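Local coordinates for putative ferritin-like diiron-carboxylate protein TM1526 (Thermotoga maritima, PDB 1VJX) that is of uncharacterised function but belongs to the rubrerythrin family of ferritin-like proteins and may act as a metal-dependent oxidoreductase, at residues E28-R31 and F32-L36; Q54-I57 and H58-F62; D89-E92 and I93-K97. All blocks are in the same frame, centred on the assembly; numbering follows the deposited sequence.

Contact 1: E28-R31 and F32-L36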
ATOM      1  N   GLU A  28      -0.091  -5.517   4.719  1.00 51.01           N
ATOM      2  CA  GLU A  28      -1.453  -6.008   4.571  1.00 50.93           C
ATOM      3  C   GLU A  28      -1.798  -6.191   3.108  1.00 49.91           C
ATOM      4  O   GLU A  28      -2.482  -7.137   2.769  1.00 49.25           O
ATOM      5  CB  GLU A  28      -2.464  -5.103   5.307  1.00 51.61           C
ATOM      6  CG  GLU A  28      -2.392  -5.276   6.828  1.00 53.07           C
ATOM      7  CD  GLU A  28      -2.820  -6.675   7.268  1.00 58.56           C
ATOM      8  OE1 GLU A  28      -3.959  -7.081   6.893  1.00 62.19           O
ATOM      9  OE2 GLU A  28      -2.033  -7.385   7.977  1.00 60.61           O
ATOM     10  N   GLY A  29      -1.275  -5.314   2.270  1.00 49.49           N
ATOM     11  CA  GLY A  29      -1.421  -5.409   0.842  1.00 50.03           C
ATOM     12  C   GLY A  29      -0.819  -6.671   0.256  1.00 50.55           C
ATOM     13  O   GLY A  29      -1.418  -7.301  -0.649  1.00 51.06           O
ATOM     14  N   GLU A  30       0.360  -7.035   0.756  1.00 50.15           N
ATOM     15  CA  GLU A  30       1.020  -8.284   0.382  1.00 49.86           C
ATOM     16  C   GLU A  30       0.080  -9.455   0.642  1.00 49.97           C
ATOM     17  O   GLU A  30      -0.111 -10.310  -0.222  1.00 48.81           O
ATOM     18  CB  GLU A  30       2.354  -8.478   1.143  1.00 49.52           C
ATOM     19  CG  GLU A  30       2.899  -9.921   1.114  1.00 49.84           C
ATOM     20  CD  GLU A  30       4.248 -10.113   1.813  1.00 49.15           C
ATOM     21  OE1 GLU A  30       4.662  -9.236   2.581  1.00 49.52           O
ATOM     22  OE2 GLU A  30       4.911 -11.141   1.602  1.00 47.11           O
ATOM     23  N   ARG A  31      -0.463  -9.492   1.859  1.00 50.32           N
ATOM     24  CA  ARG A  31      -1.351 -10.557   2.290  1.00 50.98           C
ATOM     25  C   ARG A  31      -2.631 -10.647   1.486  1.00 48.79           C
ATOM     26  O   ARG A  31      -3.073 -11.720   1.115  1.00 47.31           O
ATOM     27  CB  ARG A  31      -1.748 -10.343   3.743  1.00 51.00           C
ATOM     28  CG  ARG A  31      -0.968 -11.166   4.689  1.00 54.04           C
ATOM     29  CD  ARG A  31      -1.526 -11.135   6.094  1.00 56.66           C
ATOM     30  NE  ARG A  31      -2.853 -11.765   6.118  1.00 62.41           N
ATOM     31  CZ  ARG A  31      -4.012 -11.162   6.429  1.00 64.21           C
ATOM     32  NH1 ARG A  31      -4.053  -9.876   6.795  1.00 64.40           N
ATOM     33  NH2 ARG A  31      -5.149 -11.872   6.388  1.00 64.40           N
ATOM     34  N   PHE A  32      -3.266  -9.501   1.322  1.00 48.44           N
ATOM     35  CA  PHE A  32      -4.447  -9.353   0.471  1.00 48.11           C
ATOM     36  C   PHE A  32      -4.182  -9.992  -0.902  1.00 47.56           C
ATOM     37  O   PHE A  32      -4.850 -10.957  -1.275  1.00 46.82           O
ATOM     38  CB  PHE A  32      -4.769  -7.873   0.355  1.00 48.80           C
ATOM     39  CG  PHE A  32      -6.049  -7.556  -0.366  1.00 49.66           C
ATOM     40  CD1 PHE A  32      -7.268  -8.029   0.098  1.00 50.44           C
ATOM     41  CD2 PHE A  32      -6.034  -6.714  -1.466  1.00 48.78           C
ATOM     42  CE1 PHE A  32      -8.451  -7.698  -0.571  1.00 50.59           C
ATOM     43  CE2 PHE A  32      -7.200  -6.378  -2.125  1.00 50.37           C
ATOM     44  CZ  PHE A  32      -8.409  -6.869  -1.682  1.00 50.20           C
ATOM     45  N   TYR A  33      -3.163  -9.501  -1.611  1.00 47.21           N
ATOM     46  CA  TYR A  33      -2.920  -9.925  -2.998  1.00 47.23           C
ATOM     47  C   TYR A  33      -2.549 -11.415  -3.089  1.00 46.49           C
ATOM     48  O   TYR A  33      -2.965 -12.107  -4.034  1.00 46.04           O
ATOM     49  CB  TYR A  33      -1.882  -9.032  -3.698  1.00 47.84           C
ATOM     50  CG  TYR A  33      -2.311  -7.584  -3.904  1.00 48.97           C
ATOM     51  CD1 TYR A  33      -3.540  -7.268  -4.484  1.00 49.31           C
ATOM     52  CD2 TYR A  33      -1.461  -6.530  -3.561  1.00 49.58           C
ATOM     53  CE1 TYR A  33      -3.922  -5.950  -4.684  1.00 49.96           C
ATOM     54  CE2 TYR A  33      -1.823  -5.209  -3.758  1.00 48.97           C
ATOM     55  CZ  TYR A  33      -3.056  -4.914  -4.316  1.00 51.03           C
ATOM     56  OH  TYR A  33      -3.422  -3.591  -4.520  1.00 49.37           O
ATOM     57  N   ARG A  34      -1.811 -11.901  -2.100  0.50 45.85           N
ATOM     58  CA  ARG A  34      -1.416 -13.294  -2.070  0.50 45.62           C
ATOM     59  C   ARG A  34      -2.647 -14.187  -1.791  0.50 45.65           C
ATOM     60  O   ARG A  34      -2.843 -15.195  -2.464  0.50 44.88           O
ATOM     61  CB  ARG A  34      -0.290 -13.521  -1.042  0.50 45.64           C
ATOM     62  CG  ARG A  34       0.640 -14.659  -1.412  0.50 45.20           C
ATOM     63  CD  ARG A  34       1.738 -14.936  -0.405  0.50 44.58           C
ATOM     64  NE  ARG A  34       2.836 -13.962  -0.426  0.50 43.39           N
ATOM     65  CZ  ARG A  34       3.788 -13.911  -1.347  0.50 41.65           C
ATOM     66  NH1 ARG A  34       3.765 -14.746  -2.389  0.50 40.98           N
ATOM     67  NH2 ARG A  34       4.755 -13.002  -1.245  0.50 40.19           N
ATOM     68  N   GLU A  35      -3.469 -13.793  -0.818  1.00 45.74           N
ATOM     69  CA  GLU A  35      -4.748 -14.459  -0.538  1.00 46.22           C
ATOM     70  C   GLU A  35      -5.736 -14.358  -1.718  1.00 45.95           C
ATOM     71  O   GLU A  35      -6.441 -15.318  -2.009  1.00 45.85           O
ATOM     72  CB  GLU A  35      -5.395 -13.901   0.743  1.00 46.07           C
ATOM     73  CG  GLU A  35      -4.717 -14.374   2.039  1.00 48.85           C
ATOM     74  CD  GLU A  35      -5.174 -13.643   3.318  1.00 48.97           C
ATOM     75  OE1 GLU A  35      -5.061 -12.394   3.408  1.00 56.35           O
ATOM     76  OE2 GLU A  35      -5.628 -14.323   4.255  1.00 54.09           O
ATOM     77  N   LEU A  36      -5.788 -13.210  -2.396  1.00 45.78           N
ATOM     78  CA  LEU A  36      -6.661 -13.066  -3.563  1.00 45.65           C
ATOM     79  C   LEU A  36      -6.280 -14.052  -4.658  1.00 45.84           C
ATOM     80  O   LEU A  36      -7.157 -14.545  -5.404  1.00 45.55           O
ATOM     81  CB  LEU A  36      -6.603 -11.654  -4.150  1.00 45.69           C
ATOM     82  CG  LEU A  36      -7.343 -10.490  -3.490  1.00 45.16           C
ATOM     83  CD1 LEU A  36      -7.176  -9.280  -4.394  1.00 47.05           C
ATOM     84  CD2 LEU A  36      -8.816 -10.778  -3.276  1.00 44.38           C
TER

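Contact 2: Q54-I57 and H58-F62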
ATOM      1  N   GLN A  54       5.833  -7.388  -4.762  1.00 50.58           N
ATOM      2  CA  GLN A  54       6.183  -5.960  -4.826  1.00 50.57           C
ATOM      3  C   GLN A  54       5.877  -5.240  -3.531  1.00 49.76           C
ATOM      4  O   GLN A  54       6.705  -4.463  -3.033  1.00 49.26           O
ATOM      5  CB  GLN A  54       5.454  -5.284  -6.009  1.00 50.65           C
ATOM      6  CG  GLN A  54       6.045  -5.733  -7.339  1.00 52.11           C
ATOM      7  CD  GLN A  54       5.187  -5.429  -8.541  1.00 52.52           C
ATOM      8  OE1 GLN A  54       4.371  -4.504  -8.527  1.00 57.47           O
ATOM      9  NE2 GLN A  54       5.382  -6.195  -9.597  1.00 54.29           N
ATOM     10  N   GLU A  55       4.677  -5.488  -2.998  1.00 49.27           N
ATOM     11  CA  GLU A  55       4.267  -4.926  -1.701  1.00 48.88           C
ATOM     12  C   GLU A  55       5.201  -5.352  -0.574  1.00 48.46           C
ATOM     13  O   GLU A  55       5.524  -4.547   0.305  1.00 48.79           O
ATOM     14  CB  GLU A  55       2.861  -5.363  -1.327  1.00 48.73           C
ATOM     15  CG  GLU A  55       1.759  -4.886  -2.232  1.00 47.87           C
ATOM     16  CD  GLU A  55       1.521  -3.390  -2.170  1.00 46.80           C
ATOM     17  OE1 GLU A  55       2.186  -2.663  -2.928  1.00 45.20           O
ATOM     18  OE2 GLU A  55       0.645  -2.956  -1.385  1.00 49.34           O
ATOM     19  N   ARG A  56       5.589  -6.623  -0.591  1.00 48.13           N
ATOM     20  CA  ARG A  56       6.613  -7.172   0.310  1.00 47.88           C
ATOM     21  C   ARG A  56       7.869  -6.290   0.348  1.00 47.95           C
ATOM     22  O   ARG A  56       8.230  -5.722   1.406  1.00 48.53           O
ATOM     23  CB  ARG A  56       6.986  -8.583  -0.128  1.00 47.16           C
ATOM     24  CG  ARG A  56       7.917  -9.334   0.838  1.00 48.41           C
ATOM     25  CD  ARG A  56       8.420 -10.684   0.289  1.00 48.78           C
ATOM     26  NE  ARG A  56       9.028 -10.522  -1.033  1.00 49.37           N
ATOM     27  CZ  ARG A  56      10.290 -10.144  -1.255  1.00 50.65           C
ATOM     28  NH1 ARG A  56      11.126  -9.901  -0.249  1.00 51.82           N
ATOM     29  NH2 ARG A  56      10.737 -10.020  -2.499  1.00 51.25           N
ATOM     30  N   ILE A  57       8.506  -6.143  -0.814  1.00 47.69           N
ATOM     31  CA  ILE A  57       9.734  -5.353  -0.952  1.00 47.52           C
ATOM     32  C   ILE A  57       9.586  -3.935  -0.419  1.00 47.56           C
ATOM     33  O   ILE A  57      10.484  -3.418   0.237  1.00 47.65           O
ATOM     34  CB  ILE A  57      10.194  -5.354  -2.429  1.00 47.78           C
ATOM     35  CG1 ILE A  57      10.815  -6.703  -2.770  1.00 46.73           C
ATOM     36  CG2 ILE A  57      11.206  -4.221  -2.724  1.00 47.91           C
ATOM     37  CD1 ILE A  57      10.943  -6.925  -4.275  1.00 47.54           C
ATOM     38  N   HIS A  58       8.438  -3.326  -0.696  1.00 48.35           N
ATOM     39  CA  HIS A  58       8.090  -1.999  -0.206  1.00 48.41           C
ATOM     40  C   HIS A  58       8.075  -1.922   1.295  1.00 48.78           C
ATOM     41  O   HIS A  58       8.596  -0.954   1.843  1.00 49.07           O
ATOM     42  CB  HIS A  58       6.718  -1.583  -0.712  1.00 48.25           C
ATOM     43  CG  HIS A  58       6.693  -1.279  -2.174  1.00 48.64           C
ATOM     44  ND1 HIS A  58       5.529  -1.229  -2.904  1.00 48.66           N
ATOM     45  CD2 HIS A  58       7.699  -1.006  -3.036  1.00 47.41           C
ATOM     46  CE1 HIS A  58       5.824  -0.942  -4.157  1.00 49.97           C
ATOM     47  NE2 HIS A  58       7.135  -0.810  -4.259  1.00 47.38           N
ATOM     48  N   ALA A  59       7.465  -2.923   1.941  1.00 48.69           N
ATOM     49  CA  ALA A  59       7.402  -3.007   3.402  1.00 48.92           C
ATOM     50  C   ALA A  59       8.799  -3.091   4.014  1.00 48.92           C
ATOM     51  O   ALA A  59       9.072  -2.452   5.003  1.00 47.98           O
ATOM     52  CB  ALA A  59       6.582  -4.239   3.829  1.00 48.90           C
ATOM     53  N   GLU A  60       9.660  -3.913   3.410  1.00 49.75           N
ATOM     54  CA  GLU A  60      11.057  -4.063   3.837  1.00 50.21           C
ATOM     55  C   GLU A  60      11.808  -2.739   3.714  1.00 49.29           C
ATOM     56  O   GLU A  60      12.758  -2.495   4.425  1.00 49.30           O
ATOM     57  CB  GLU A  60      11.778  -5.111   2.978  1.00 50.07           C
ATOM     58  CG  GLU A  60      11.465  -6.571   3.296  1.00 51.96           C
ATOM     59  CD  GLU A  60      12.058  -7.594   2.286  1.00 53.77           C
ATOM     60  OE1 GLU A  60      12.675  -7.199   1.237  1.00 58.46           O
ATOM     61  OE2 GLU A  60      11.884  -8.825   2.531  1.00 57.02           O
ATOM     62  N   ILE A  61      11.400  -1.890   2.777  1.00 48.91           N
ATOM     63  CA  ILE A  61      12.102  -0.620   2.564  1.00 48.27           C
ATOM     64  C   ILE A  61      11.664   0.363   3.629  1.00 48.32           C
ATOM     65  O   ILE A  61      12.501   1.036   4.239  1.00 48.57           O
ATOM     66  CB  ILE A  61      11.870  -0.093   1.132  1.00 48.02           C
ATOM     67  CG1 ILE A  61      12.730  -0.895   0.161  1.00 45.97           C
ATOM     68  CG2 ILE A  61      12.149   1.428   1.033  1.00 47.45           C
ATOM     69  CD1 ILE A  61      12.294  -0.762  -1.248  1.00 46.16           C
ATOM     70  N   PHE A  62      10.343   0.440   3.821  1.00 47.95           N
ATOM     71  CA  PHE A  62       9.757   1.236   4.897  1.00 47.60           C
ATOM     72  C   PHE A  62      10.226   0.805   6.313  1.00 46.85           C
ATOM     73  O   PHE A  62      10.357   1.648   7.190  1.00 45.84           O
ATOM     74  CB  PHE A  62       8.223   1.190   4.831  1.00 47.12           C
ATOM     75  CG  PHE A  62       7.627   2.015   3.753  1.00 47.50           C
ATOM     76  CD1 PHE A  62       8.211   3.210   3.335  1.00 47.50           C
ATOM     77  CD2 PHE A  62       6.415   1.613   3.165  1.00 47.87           C
ATOM     78  CE1 PHE A  62       7.617   3.967   2.316  1.00 51.30           C
ATOM     79  CE2 PHE A  62       5.810   2.353   2.178  1.00 48.28           C
ATOM     80  CZ  PHE A  62       6.403   3.530   1.724  1.00 49.90           C
TER

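Contact 3: D89-E92 and I93-K97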
ATOM      1  N   ASP A  89     -10.680  -5.179   7.112  1.00 50.48           N
ATOM      2  CA  ASP A  89     -10.847  -6.567   7.458  1.00 51.52           C
ATOM      3  C   ASP A  89     -11.489  -7.240   6.236  1.00 51.64           C
ATOM      4  O   ASP A  89     -12.559  -6.830   5.761  1.00 51.08           O
ATOM      5  CB  ASP A  89     -11.737  -6.716   8.700  1.00 51.86           C
ATOM      6  CG  ASP A  89     -11.803  -8.137   9.202  1.00 51.71           C
ATOM      7  OD1 ASP A  89     -11.806  -9.079   8.399  1.00 52.91           O
ATOM      8  OD2 ASP A  89     -11.846  -8.411  10.402  1.00 55.07           O
ATOM      9  N   THR A  90     -10.787  -8.248   5.732  1.00 51.78           N
ATOM     10  CA  THR A  90     -11.174  -8.967   4.533  1.00 51.75           C
ATOM     11  C   THR A  90     -11.405 -10.456   4.792  1.00 51.40           C
ATOM     12  O   THR A  90     -11.713 -11.178   3.860  1.00 50.52           O
ATOM     13  CB  THR A  90     -10.065  -8.840   3.501  1.00 52.10           C
ATOM     14  OG1 THR A  90      -8.819  -9.229   4.095  1.00 51.58           O
ATOM     15  CG2 THR A  90      -9.879  -7.400   3.070  1.00 51.64           C
ATOM     16  N   SER A  91     -11.278 -10.894   6.051  1.00 50.89           N
ATOM     17  CA  SER A  91     -11.238 -12.322   6.396  1.00 50.85           C
ATOM     18  C   SER A  91     -12.495 -13.103   5.994  1.00 51.00           C
ATOM     19  O   SER A  91     -12.405 -14.290   5.673  1.00 49.89           O
ATOM     20  CB  SER A  91     -10.944 -12.502   7.904  1.00 51.23           C
ATOM     21  OG  SER A  91     -12.031 -12.073   8.710  1.00 50.88           O
ATOM     22  N   GLU A  92     -13.638 -12.409   5.982  1.00 51.66           N
ATOM     23  CA  GLU A  92     -14.934 -13.003   5.693  1.00 52.21           C
ATOM     24  C   GLU A  92     -15.109 -13.216   4.215  1.00 51.96           C
ATOM     25  O   GLU A  92     -15.354 -14.322   3.772  1.00 52.19           O
ATOM     26  CB  GLU A  92     -16.098 -12.141   6.217  1.00 52.71           C
ATOM     27  CG  GLU A  92     -16.215 -12.053   7.742  1.00 54.31           C
ATOM     28  CD  GLU A  92     -16.223 -13.406   8.458  1.00 57.77           C
ATOM     29  OE1 GLU A  92     -17.049 -14.306   8.122  1.00 58.87           O
ATOM     30  OE2 GLU A  92     -15.407 -13.563   9.408  1.00 61.28           O
ATOM     31  N   ILE A  93     -15.001 -12.168   3.433  1.00 51.98           N
ATOM     32  CA  ILE A  93     -15.098 -12.361   1.988  1.00 51.87           C
ATOM     33  C   ILE A  93     -14.035 -13.321   1.447  1.00 50.45           C
ATOM     34  O   ILE A  93     -14.359 -14.197   0.671  1.00 49.96           O
ATOM     35  CB  ILE A  93     -15.108 -11.025   1.222  1.00 52.61           C
ATOM     36  CG1 ILE A  93     -13.839 -10.228   1.495  1.00 53.72           C
ATOM     37  CG2 ILE A  93     -16.382 -10.227   1.551  1.00 54.12           C
ATOM     38  CD1 ILE A  93     -12.783 -10.489   0.461  1.00 55.80           C
ATOM     39  N   LEU A  94     -12.794 -13.210   1.894  1.00 49.47           N
ATOM     40  CA  LEU A  94     -11.750 -14.130   1.446  1.00 49.22           C
ATOM     41  C   LEU A  94     -12.001 -15.577   1.857  1.00 48.08           C
ATOM     42  O   LEU A  94     -11.284 -16.476   1.427  1.00 48.51           O
ATOM     43  CB  LEU A  94     -10.372 -13.697   1.952  1.00 49.73           C
ATOM     44  CG  LEU A  94      -9.818 -12.354   1.453  1.00 51.71           C
ATOM     45  CD1 LEU A  94      -8.427 -12.190   1.993  1.00 54.04           C
ATOM     46  CD2 LEU A  94      -9.781 -12.221  -0.041  1.00 53.46           C
ATOM     47  N   ARG A  95     -13.015 -15.802   2.680  1.00 46.77           N
ATOM     48  CA  ARG A  95     -13.448 -17.143   3.035  1.00 45.98           C
ATOM     49  C   ARG A  95     -14.326 -17.730   1.899  1.00 45.03           C
ATOM     50  O   ARG A  95     -14.426 -18.954   1.746  1.00 44.27           O
ATOM     51  CB  ARG A  95     -14.243 -17.079   4.349  1.00 45.84           C
ATOM     52  CG  ARG A  95     -13.821 -18.060   5.399  1.00 47.68           C
ATOM     53  CD  ARG A  95     -14.319 -17.706   6.802  1.00 48.43           C
ATOM     54  NE  ARG A  95     -13.422 -16.756   7.461  1.00 51.52           N
ATOM     55  CZ  ARG A  95     -12.853 -16.925   8.672  1.00 52.89           C
ATOM     56  NH1 ARG A  95     -13.102 -18.018   9.423  1.00 52.89           N
ATOM     57  NH2 ARG A  95     -12.031 -15.975   9.133  1.00 51.80           N
ATOM     58  N   ARG A  96     -14.962 -16.847   1.123  1.00 44.03           N
ATOM     59  CA  ARG A  96     -15.930 -17.234   0.096  1.00 43.88           C
ATOM     60  C   ARG A  96     -15.267 -17.968  -1.052  1.00 42.26           C
ATOM     61  O   ARG A  96     -14.098 -17.774  -1.312  1.00 41.65           O
ATOM     62  CB  ARG A  96     -16.715 -16.022  -0.415  1.00 43.52           C
ATOM     63  CG  ARG A  96     -17.895 -15.657   0.483  1.00 44.71           C
ATOM     64  CD  ARG A  96     -18.354 -14.195   0.417  1.00 45.58           C
ATOM     65  NE  ARG A  96     -18.345 -13.614  -0.933  1.00 47.30           N
ATOM     66  CZ  ARG A  96     -19.322 -13.705  -1.830  1.00 48.24           C
ATOM     67  NH1 ARG A  96     -20.446 -14.383  -1.572  1.00 51.61           N
ATOM     68  NH2 ARG A  96     -19.167 -13.121  -3.011  1.00 47.74           N
ATOM     69  N   LYS A  97     -16.024 -18.839  -1.709  1.00 41.47           N
ATOM     70  CA  LYS A  97     -15.483 -19.700  -2.748  1.00 40.65           C
ATOM     71  C   LYS A  97     -15.965 -19.294  -4.143  1.00 40.32           C
ATOM     72  O   LYS A  97     -15.611 -19.949  -5.130  1.00 39.52           O
ATOM     73  CB  LYS A  97     -15.860 -21.159  -2.435  1.00 40.84           C
ATOM     74  CG  LYS A  97     -15.193 -21.749  -1.185  1.00 40.21           C
ATOM     75  CD  LYS A  97     -15.733 -23.135  -0.901  1.00 40.37           C
ATOM     76  CE  LYS A  97     -15.196 -23.729   0.395  1.00 39.78           C
ATOM     77  NZ  LYS A  97     -16.039 -24.868   0.899  1.00 35.40           N
TER
HETATM   78  O   HOH W   1     -14.425  -9.438   4.571  1.00 58.62           O

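Contact 1: E28-R31 and F32-L36
Arg31 and Glu35 form an i to i+4 salt bridge on the last turns of helix 15-36. Their side chains run alongside each other and point the same way. Arg31 NH2 lies 3.0 Å from Glu35 OE1, and that oxygen sits over one face of the guanidinium group. The planes of the two groups are 60° apart. The bond that Arg31 NH2 gives to Glu35 OE2 is weak. Arg31 also reaches back along the helix. Its NH1 is 2.8 Å from Glu28 OE1, with the Glu28 carboxylate carbon in the guanidinium plane at the edge. The arginine chain bends at chi3 (65°), and its two terminal nitrogens serve different glutamates.

A second ion pair, between Glu30 and Arg34, is doubtful. Arg34 has two conformers, and in the one described its NH2 makes only a long, weak bond of 3.4 Å to Glu30 OE2.

The backbone supplies regular i to i+4 bonds beneath these pairs. Phe32 N donates to Glu28 O at 2.9 Å and Tyr33 N to Gly29 O at 3.0 Å.

The apolar side carries the aromatic residues. Tyr33 CD2 comes within 3.0 Å of Gly29 O, at an oblique approach to the ring. Leu36 CD1 lies over one face of the Phe32 ring, offset toward the rim. Beyond the helix Phe32 meets Phe87 edge-to-face and packs on Ile107 and Ala108 of helix 101-125.

The helix is thus amphipathic. The aromatic side packs into the bundle, while the charged side is partly covered by the loop that carries Phe87 and Leu94 and by Arg56 of helix 43-68. Arg31 sits between two carboxylates, so its positive charge probably offsets the like charges of Glu28 and Glu35.

Contact 2: Q54-I57 and H58-F62
This is a local i to i+4 contact within helix 43-68 of the ferritin-like bundle. His58 points into the bundle one turn after Gln54, whose backbone carbonyl it meets. Gln54 O accepts a bond from His58 N at 3.1 Å and lies over one face of the imidazole, 3.3 Å above its plane. The ring has CG beside the backbone N (chi1 -71°), which folds it back over that carbonyl. Glu55 OE1 stands at the ring edge, 3.6 Å from His58 ND1, with its carboxylate turned 80° from the ring. Stronger partners come from other helices: Gln141 OE1 at His58 NE2 and Glu26 OE1 at ND1. With an alanine in place of His58, Gln141 and Glu26 would probably lose these bonds and a gap open beside Ile138.

Toward the surface, Arg56 NH1 and Glu60 OE2 form a salt bridge at 3.1 Å, with a weak, bent hydrogen bond. Arg56 also pairs with Asp53 and packs on Glu30 of helix 15-36. Ile57 CG2 touches Ile61 CD1 at 3.9 Å.

Glu55 and His58 match the ExxH motif of ferritin-like diiron proteins. With Glu26, Glu142 and His145 nearby, they probably belong to such a site.

Contact 3: D89-E92 and I93-K97
An Asx turn leads into a short 3-10 turn here, in the long loop between helix 71-74 and helix 101-125. Thr90 and Leu94 meet across it. Leu94 N donates to Thr90 O at 3.0 Å, nearly in line with the C=O bond. Their side chains lie alongside each other, and Leu94 CD1 is 3.7 Å from Thr90 OG1. Ile93 CG1 comes to 3.3 Å from the same carbonyl oxygen. It gets there because CG1 sits between the backbone N and the carbonyl carbon (chi1 60°).

Asp89 OD1 opens the turn. It accepts from Ser91 N at 3.0 Å and from Ser91 OG at the same length, the hydroxyl bond using its syn lone pair. Two donors grip the same oxygen, which helps hold the carboxylate in place. A water accepts from Ile93 N and gives a weak bond to Asp89 O, which bridges Asp89 to the first residue of the 3-10 turn.

Arg95 turns back over the segment. Its chain bends at chi3, and NE donates to Ser91 O at 3.2 Å. The N-H is nearly straight (167°). The oxygen lies at the guanidinium edge, while NE stands above the plane of the carbonyl. Arg95 N bonds to Glu92 O at 3.0 Å, closing the 3-10 turn. Glu92 OE2 lies over the guanidinium face, 4.2 Å from Arg95 NH2. That is an attraction of charges beyond salt-bridge range.

Thr90 and Leu94 face helix 15-36. Thr90 packs on Phe32, and Leu94 rests on Glu35 and Leu36. After the turn, Arg96 is salt-bridged to Glu103, so the loop is held against helix 15-36 and tied to the start of helix 101-125.

How the contacts relate
The three contacts follow in series along the chain. Contact 1 lies on helix 15-36, contact 2 on helix 43-68, and contact 3 in the loop before helix 101-125. The centres of contacts 1 and 2 are about 13 Å apart, and these consecutive helices touch directly: Glu30 packs on Arg56, and Tyr33 on Glu55. Contact 3 is about 12 Å from contact 1, between centres, and covers another side of helix 15-36. Contacts 2 and 3 do not meet; their nearest atoms are about 12 Å apart. In the ferritin-like helical bundle, contacts 1 and 2 thus sit on neighbouring helices and contact 3 in a loop laid along the outside.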